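Local atomic coordinates of major centromere autoantigen B (Homo sapiens, PDB entry 1HLV), a protein that binds the CENP-B box of centromeric DNA through helix-turn-helix domains and kinks the DNA on binding. Residues Ile16-Glu19 against Val20-Pro24. Residues are numbered along the deposited sequence; the frame is centred on the assembly and turned at random.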
loop_
_atom_site.group_PDB
_atom_site.type_symbol
_atom_site.label_atom_id
_atom_site.label_comp_id
_atom_site.label_asym_id
_atom_site.label_seq_id
_atom_site.Cartn_x
_atom_site.Cartn_y
_atom_site.Cartn_z
ATOM N N ILE C 16 9.374 -7.231 11.454
ATOM C CA ILE C 16 9.360 -8.646 11.802
ATOM C C ILE C 16 10.214 -9.430 10.802
ATOM O O ILE C 16 11.023 -10.275 11.185
ATOM C CB ILE C 16 7.910 -9.194 11.803
ATOM C CG1 ILE C 16 7.137 -8.569 12.961
ATOM C CG2 ILE C 16 7.902 -10.708 11.920
ATOM C CD1 ILE C 16 5.677 -8.940 13.001
ATOM N N ILE C 17 10.032 -9.136 9.518
ATOM C CA ILE C 17 10.784 -9.796 8.461
ATOM C C ILE C 17 12.270 -9.542 8.661
ATOM O O ILE C 17 13.081 -10.463 8.631
ATOM C CB ILE C 17 10.357 -9.268 7.072
ATOM C CG1 ILE C 17 8.971 -9.807 6.720
ATOM C CG2 ILE C 17 11.367 -9.673 6.016
ATOM C CD1 ILE C 17 8.313 -9.072 5.572
ATOM N N GLN C 18 12.614 -8.277 8.864
ATOM C CA GLN C 18 13.997 -7.878 9.067
ATOM C C GLN C 18 14.593 -8.590 10.280
ATOM O O GLN C 18 15.775 -8.940 10.292
ATOM C CB GLN C 18 14.070 -6.367 9.271
ATOM C CG GLN C 18 15.464 -5.849 9.545
ATOM C CD GLN C 18 15.477 -4.393 9.974
ATOM O OE1 GLN C 18 16.534 -3.840 10.286
ATOM N NE2 GLN C 18 14.300 -3.764 9.995
ATOM N N GLU C 19 13.770 -8.803 11.299
ATOM C CA GLU C 19 14.231 -9.470 12.506
ATOM C C GLU C 19 14.686 -10.896 12.195
ATOM O O GLU C 19 15.723 -11.347 12.684
ATOM C CB GLU C 19 13.119 -9.508 13.556
ATOM C CG GLU C 19 13.559 -10.065 14.899
ATOM C CD GLU C 19 14.407 -9.081 15.692
ATOM O OE1 GLU C 19 14.975 -8.150 15.082
ATOM O OE2 GLU C 19 14.513 -9.245 16.926
ATOM N N VAL C 20 13.909 -11.599 11.380
ATOM C CA VAL C 20 14.232 -12.971 11.027
ATOM C C VAL C 20 15.488 -13.092 10.171
ATOM O O VAL C 20 16.255 -14.035 10.334
ATOM C CB VAL C 20 13.051 -13.646 10.297
ATOM C CG1 VAL C 20 13.467 -15.015 9.776
ATOM C CG2 VAL C 20 11.872 -13.786 11.250
ATOM N N GLU C 21 15.711 -12.138 9.273
ATOM C CA GLU C 21 16.886 -12.179 8.411
ATOM C C GLU C 21 18.184 -11.805 9.136
ATOM O O GLU C 21 19.269 -12.203 8.714
ATOM C CB GLU C 21 16.681 -11.263 7.204
ATOM C CG GLU C 21 15.397 -11.570 6.447
ATOM C CD GLU C 21 15.252 -10.767 5.165
ATOM O OE1 GLU C 21 15.561 -9.552 5.182
ATOM O OE2 GLU C 21 14.814 -11.352 4.144
ATOM N N GLU C 22 18.071 -11.054 10.227
ATOM C CA GLU C 22 19.249 -10.645 10.989
ATOM C C GLU C 22 19.540 -11.589 12.153
ATOM O O GLU C 22 20.565 -11.468 12.815
ATOM C CB GLU C 22 19.066 -9.226 11.530
ATOM C CG GLU C 22 18.738 -8.202 10.470
ATOM C CD GLU C 22 18.543 -6.816 11.049
ATOM O OE1 GLU C 22 17.953 -6.714 12.149
ATOM O OE2 GLU C 22 18.964 -5.830 10.405
ATOM N N ASN C 23 18.634 -12.527 12.401
ATOM C CA ASN C 23 18.800 -13.478 13.493
ATOM C C ASN C 23 18.448 -14.885 13.031
ATOM O O ASN C 23 17.583 -15.546 13.611
ATOM C CB ASN C 23 17.901 -13.082 14.663
ATOM C CG ASN C 23 18.277 -11.739 15.257
ATOM O OD1 ASN C 23 18.945 -11.672 16.288
ATOM N ND2 ASN C 23 17.856 -10.659 14.602
ATOM N N PRO C 24 19.121 -15.362 11.974
ATOM C CA PRO C 24 18.870 -16.702 11.434
ATOM C C PRO C 24 19.085 -17.834 12.438
ATOM O O PRO C 24 18.586 -18.942 12.242
ATOM C CB PRO C 24 19.833 -16.783 10.250
ATOM C CG PRO C 24 20.966 -15.881 10.672
ATOM C CD PRO C 24 20.233 -14.705 11.262
#
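The amide of Asn-23 and the carboxylate of Glu-19 meet aslant, their planes 41° apart, at the C-terminal end of helix 10-22 in the N-terminal DNA-binding domain of CENP-B, of helix-turn-helix type. A bond close to the amide plane links them: ND2 of Asn-23 donates to the backbone O of Glu-19 at 2.9 Å, 15° out of that plane and on a lone pair of the carbonyl. Asn-23 CG stands anti to its own carbonyl carbon (chi1 -64°), which folds the amide back over the last turn. The same Glu-19 O receives a weak bond from Glu-22 N at 3.4 Å, whereas the regular i to i+4 ladder persists through Glu-22 N to Gln-18 O at 3.1 Å. The chain of Glu-22 passes the outer end of the Gln-18 carbonyl, with CG 3.1 Å from Gln-18 O and CD 3.6 Å from Gln-18 CG. Ile-16 and Val-20 face inward, touching helices 28-35 and 39-47, so this turn also contributes to the hydrophobic core. Glu-19 OE2 forms a salt bridge with Arg-34, tying the carboxylate to helix 28-35, while its OE1 stays 3.9 Å from Asn-23 ND2.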